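Local coordinates for hypothetical protein Atu2648 (Agrobacterium tumefaciens str. C58, PDB 1ZCE) that is of unknown function but adopts the EVE fold, which is related to ASCH and PUA, and so may bind nucleic acid, at residues A[3-8]-A[41-46]; A[35-40]-A[118-123]. One frame throughout, in Å; residues are numbered along the deposited sequence.

Interaction 1. Residues A[3-8]-A[41-46]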
# COMPACT_ATOMS: atom_id res chain seq x y z
N ASN A 3 6.20 9.54 -5.91
CA ASN A 3 6.44 8.32 -5.14
C ASN A 3 5.21 7.44 -5.03
O ASN A 3 4.09 7.92 -4.82
CB ASN A 3 6.95 8.68 -3.74
CG ASN A 3 8.24 9.46 -3.77
OD1 ASN A 3 9.16 9.13 -4.52
ND2 ASN A 3 8.32 10.51 -2.96
N TYR A 4 5.43 6.13 -5.17
CA TYR A 4 4.38 5.12 -5.10
C TYR A 4 4.71 4.13 -3.99
O TYR A 4 5.88 3.93 -3.66
CB TYR A 4 4.24 4.42 -6.45
CG TYR A 4 3.73 5.36 -7.51
CD1 TYR A 4 2.36 5.55 -7.69
CD2 TYR A 4 4.61 6.14 -8.26
CE1 TYR A 4 1.88 6.49 -8.59
CE2 TYR A 4 4.13 7.09 -9.17
CZ TYR A 4 2.77 7.26 -9.32
OH TYR A 4 2.27 8.21 -10.19
N TRP A 5 3.68 3.51 -3.43
CA TRP A 5 3.87 2.62 -2.30
C TRP A 5 3.01 1.36 -2.34
O TRP A 5 2.18 1.19 -3.23
CB TRP A 5 3.54 3.39 -1.02
CG TRP A 5 4.16 4.76 -0.98
CD1 TRP A 5 3.60 5.94 -1.41
CD2 TRP A 5 5.47 5.08 -0.53
NE1 TRP A 5 4.49 6.97 -1.24
CE2 TRP A 5 5.65 6.47 -0.70
CE3 TRP A 5 6.52 4.32 0.01
CZ2 TRP A 5 6.84 7.12 -0.35
CZ3 TRP A 5 7.70 4.96 0.35
CH2 TRP A 5 7.85 6.35 0.17
N LEU A 6 3.23 0.48 -1.36
CA LEU A 6 2.44 -0.74 -1.22
C LEU A 6 2.21 -0.99 0.26
O LEU A 6 3.13 -0.86 1.07
CB LEU A 6 3.13 -1.95 -1.88
CG LEU A 6 2.36 -3.28 -1.78
CD1 LEU A 6 2.60 -4.13 -3.03
CD2 LEU A 6 2.78 -4.03 -0.52
N TYR A 7 0.97 -1.33 0.61
CA TYR A 7 0.58 -1.59 1.99
C TYR A 7 0.05 -3.01 2.09
O TYR A 7 -0.88 -3.39 1.38
CB TYR A 7 -0.54 -0.63 2.44
CG TYR A 7 -0.30 0.82 2.10
CD1 TYR A 7 -0.46 1.29 0.80
CD2 TYR A 7 0.13 1.72 3.08
CE1 TYR A 7 -0.21 2.62 0.47
CE2 TYR A 7 0.39 3.05 2.76
CZ TYR A 7 0.22 3.49 1.45
OH TYR A 7 0.52 4.79 1.11
N LYS A 8 0.66 -3.81 2.96
CA LYS A 8 0.20 -5.17 3.17
C LYS A 8 -0.89 -5.16 4.24
O LYS A 8 -0.77 -4.48 5.26
CB LYS A 8 1.35 -6.07 3.64
CG LYS A 8 2.45 -6.28 2.63
CD LYS A 8 3.40 -7.38 3.11
CE LYS A 8 4.43 -7.74 2.05
NZ LYS A 8 5.30 -8.87 2.49
N MSE A 41 6.29 5.51 5.66
CA MSE A 41 5.09 6.32 5.82
C MSE A 41 5.46 7.79 6.04
O MSE A 41 4.78 8.68 5.54
CB MSE A 41 4.22 5.80 6.97
CG MSE A 41 3.53 4.48 6.61
SE MSE A 41 2.18 3.87 7.88
CE MSE A 41 3.39 3.48 9.36
N ARG A 42 6.53 8.04 6.79
CA ARG A 42 6.96 9.42 7.01
C ARG A 42 7.39 10.09 5.71
O ARG A 42 7.40 11.32 5.63
CB ARG A 42 8.14 9.46 7.99
CG ARG A 42 7.78 9.12 9.41
CD ARG A 42 9.01 9.10 10.28
NE ARG A 42 8.68 8.85 11.68
CZ ARG A 42 9.58 8.80 12.65
NH1 ARG A 42 10.87 8.97 12.38
NH2 ARG A 42 9.19 8.58 13.90
N ALA A 43 7.73 9.30 4.70
CA ALA A 43 8.16 9.86 3.42
C ALA A 43 6.99 10.12 2.48
O ALA A 43 7.18 10.67 1.39
CB ALA A 43 9.14 8.90 2.75
N MSE A 44 5.79 9.74 2.90
CA MSE A 44 4.60 9.92 2.07
C MSE A 44 4.00 11.31 2.12
O MSE A 44 4.05 11.99 3.15
CB MSE A 44 3.53 8.90 2.48
CG MSE A 44 3.94 7.47 2.21
SE MSE A 44 2.68 6.21 2.93
CE MSE A 44 3.70 4.61 2.60
N LYS A 45 3.42 11.71 1.00
CA LYS A 45 2.76 13.01 0.89
C LYS A 45 1.28 12.78 0.62
O LYS A 45 0.88 11.70 0.17
CB LYS A 45 3.37 13.81 -0.27
CG LYS A 45 4.85 14.12 -0.09
CD LYS A 45 5.39 14.99 -1.21
CE LYS A 45 6.90 15.16 -1.11
NZ LYS A 45 7.62 13.89 -1.36
N ILE A 46 0.47 13.79 0.91
CA ILE A 46 -0.96 13.69 0.67
C ILE A 46 -1.15 13.42 -0.82
O ILE A 46 -0.52 14.06 -1.66
CB ILE A 46 -1.68 15.01 1.03
CG1 ILE A 46 -1.60 15.25 2.54
CG2 ILE A 46 -3.13 14.98 0.57
CD1 ILE A 46 -2.22 14.15 3.36
O HOH W 1 6.22 11.18 -1.20
O HOH W 2 10.39 12.70 -2.90
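Met-44, a selenomethionine in this crystal, lies across one face of the Trp-5 indole. Its CG sits 3.6 Å from the centroid of the five-membered ring, 19° off the normal, a CH-pi contact displaced toward the rim at CE2 and NE1. With chi2 at 173° and chi3 at -173° the chain stays extended: SE stands almost straight above the same ring, a Met-aromatic contact, and CE comes down 3.6 Å from Trp-5 CG. Beside it, Ala-43 CB touches Trp-5 CH2 at 3.9 Å, coming in obliquely.

The selenium serves a second aromatic. Tyr-7 and Met-44 meet tip to tip, with SE near the edge of the phenol ring and only 3.2 Å from Tyr-7 OH, while Met-44 CE packs on Tyr-7 CE2. This hydroxyl is buried here and has no hydrogen-bonding partner in the model.

The polar part sits at the outer end and runs through water. One water accepts from Asn-3 ND2 at 2.8 Å and from Lys-45 NZ, and donates to Ala-43 O. A second water also accepts a hydrogen bond from Asn-3 ND2, with a weak one from Lys-45 NZ. The indole N-H goes to Asp-48, whose carboxylate also receives Lys-45 N, so one acid fixes both the ring and the loop after helix 35-42. That loop therefore holds to strand 4-9 of the EVE domain by shape and dispersion around a buried Met-aromatic core, which leaves a hydroxyl unpaired inside it, while the polar links at the Asn-3 and Lys-45 edge depend on water.

Interaction 2. Residues A[35-40]-A[118-123]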
# COMPACT_ATOMS: atom_id res chain seq x y z
N TYR A 35 10.60 -0.06 11.97
CA TYR A 35 11.16 1.25 11.70
C TYR A 35 11.16 1.64 10.23
O TYR A 35 10.80 2.77 9.88
CB TYR A 35 12.57 1.35 12.27
CG TYR A 35 12.62 1.20 13.77
CD1 TYR A 35 13.27 0.12 14.36
CD2 TYR A 35 11.99 2.12 14.60
CE1 TYR A 35 13.30 -0.03 15.75
CE2 TYR A 35 12.00 1.98 15.98
CZ TYR A 35 12.66 0.90 16.55
OH TYR A 35 12.68 0.75 17.92
N GLN A 36 11.57 0.73 9.36
CA GLN A 36 11.61 1.03 7.94
C GLN A 36 10.23 1.31 7.37
O GLN A 36 10.06 2.23 6.56
CB GLN A 36 12.27 -0.11 7.17
CG GLN A 36 12.24 0.07 5.66
CD GLN A 36 12.80 1.40 5.22
OE1 GLN A 36 12.45 1.92 4.16
NE2 GLN A 36 13.70 1.96 6.03
N ALA A 37 9.24 0.52 7.78
CA ALA A 37 7.87 0.71 7.31
C ALA A 37 7.36 2.07 7.80
O ALA A 37 6.71 2.81 7.06
CB ALA A 37 6.98 -0.41 7.82
N ARG A 38 7.65 2.38 9.06
CA ARG A 38 7.26 3.65 9.66
C ARG A 38 7.90 4.79 8.88
O ARG A 38 7.26 5.78 8.56
CB ARG A 38 7.72 3.71 11.11
CG ARG A 38 7.45 5.04 11.80
CD ARG A 38 8.34 5.23 13.01
NE ARG A 38 9.74 5.38 12.62
CZ ARG A 38 10.75 5.53 13.48
NH1 ARG A 38 10.51 5.54 14.78
NH2 ARG A 38 11.98 5.67 13.03
N ASN A 39 9.19 4.64 8.58
CA ASN A 39 9.92 5.68 7.86
C ASN A 39 9.38 5.84 6.45
O ASN A 39 9.40 6.94 5.90
CB ASN A 39 11.42 5.37 7.85
CG ASN A 39 12.04 5.46 9.24
OD1 ASN A 39 11.43 6.00 10.17
ND2 ASN A 39 13.25 4.94 9.38
N ASN A 40 8.90 4.75 5.85
CA ASN A 40 8.33 4.84 4.51
C ASN A 40 7.07 5.70 4.61
O ASN A 40 6.81 6.54 3.74
CB ASN A 40 8.01 3.45 3.96
CG ASN A 40 9.26 2.71 3.47
OD1 ASN A 40 9.27 1.49 3.31
ND2 ASN A 40 10.32 3.47 3.21
N MSE A 118 10.96 -9.61 2.97
CA MSE A 118 10.10 -10.60 3.60
C MSE A 118 9.40 -10.10 4.87
O MSE A 118 8.48 -10.75 5.36
CB MSE A 118 10.91 -11.85 3.95
CG MSE A 118 11.47 -12.61 2.76
SE MSE A 118 10.08 -13.26 1.57
CE MSE A 118 10.32 -12.00 0.13
N ARG A 119 9.83 -8.95 5.38
CA ARG A 119 9.25 -8.42 6.62
C ARG A 119 8.78 -6.97 6.58
O ARG A 119 8.44 -6.40 7.62
CB ARG A 119 10.25 -8.58 7.76
CG ARG A 119 10.55 -10.02 8.13
CD ARG A 119 11.67 -10.10 9.16
NE ARG A 119 11.58 -9.04 10.16
CZ ARG A 119 12.31 -7.93 10.13
NH1 ARG A 119 12.16 -7.01 11.08
NH2 ARG A 119 13.21 -7.75 9.17
N LEU A 120 8.75 -6.37 5.40
CA LEU A 120 8.33 -4.98 5.28
C LEU A 120 6.84 -4.90 4.93
O LEU A 120 6.43 -5.33 3.85
CB LEU A 120 9.16 -4.30 4.20
CG LEU A 120 9.03 -2.78 4.18
CD1 LEU A 120 9.55 -2.20 5.50
CD2 LEU A 120 9.82 -2.22 3.01
N SER A 121 6.04 -4.33 5.83
CA SER A 121 4.59 -4.23 5.62
C SER A 121 4.15 -3.00 4.81
O SER A 121 3.04 -2.97 4.29
CB SER A 121 3.86 -4.24 6.96
OG SER A 121 4.06 -3.03 7.67
N VAL A 122 5.02 -2.00 4.74
CA VAL A 122 4.75 -0.77 3.98
C VAL A 122 6.02 -0.60 3.16
O VAL A 122 7.11 -0.41 3.70
CB VAL A 122 4.52 0.43 4.91
CG1 VAL A 122 4.19 1.66 4.08
CG2 VAL A 122 3.39 0.12 5.88
N GLN A 123 5.85 -0.65 1.84
CA GLN A 123 7.00 -0.63 0.94
C GLN A 123 6.98 0.38 -0.19
O GLN A 123 5.94 0.91 -0.58
CB GLN A 123 7.13 -2.01 0.28
CG GLN A 123 6.94 -3.20 1.21
CD GLN A 123 6.80 -4.52 0.48
OE1 GLN A 123 6.93 -5.59 1.08
NE2 GLN A 123 6.53 -4.46 -0.83
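Leu-120 lays its CD1 methyl against the first turns of helix 35-42, 3.5 Å from Gln-36 CG. The same methyl touches both N and CB of Ala-37. The CB bond is not itself aimed at the helix; chi1 (-167°) puts CG anti to the backbone N, and chi2 near 63° then places CD1 against the helix. The other branch, CD2, lies beside Asn-40 OD1. Gln-36 crosses Leu-120 obliquely, meeting it with its CB and CG methylenes.

Ala-37 is the small residue at which the backbones come nearest, its CA standing 4.8 Å from Val-122 CA. Its CB packs on Val-122 CB at 3.9 Å and also touches CG2 of Val-122. Ser-121 OG approaches the same methyl at 3.9 Å from Ala-37 CB. Val-122 points its CB bond toward the helix, so that CB also lies close to Ala-37 O, with CG1 a little farther from that carbonyl. The N-H of Ala-37 is taken by the side chain of Asn-34, just ahead of the helix. In the EVE domain this places helix 35-42 beside strand 122-125 and the loop leading into it. That strand is outermost on its side of the mixed sheet, and backbone bonds of Ser-121 with Lys-8 and Gln-123 with Leu-6 tie strand and loop to strand 4-9.

One turn further on, the Asn-40 amide reaches the strand near Trp-5. As modelled, its OD1 comes 2.9 Å from Val-122 O; both are acceptors, so this is a close approach rather than a bond. Its ND2 turns back along the helix to Gln-36 OE1, 2.8 Å away, a weak, bent hydrogen bond.

In the fold
Both contacts bring one stretch of chain against the same sheet: interaction 2 uses helix 35-42 itself, facing strand 122-125 and the loop leading into it, and interaction 1 the loop that leaves the helix, facing strand 4-9, the antiparallel neighbour of 122-125. They join directly where Met-44 CE packs on Val-122 CG1 at 3.3 Å. Each is partly buried. Interaction 1, nearer the centre of the chain, is aromatic, with selenium over and beside rings and water at its rim. Interaction 2, farther out, relies on alanine, leucine and valine, with a weak side-chain bond from Asn-40 to Gln-36 within the helix. Along the chain the segments alternate, interlocking early and late parts of the domain.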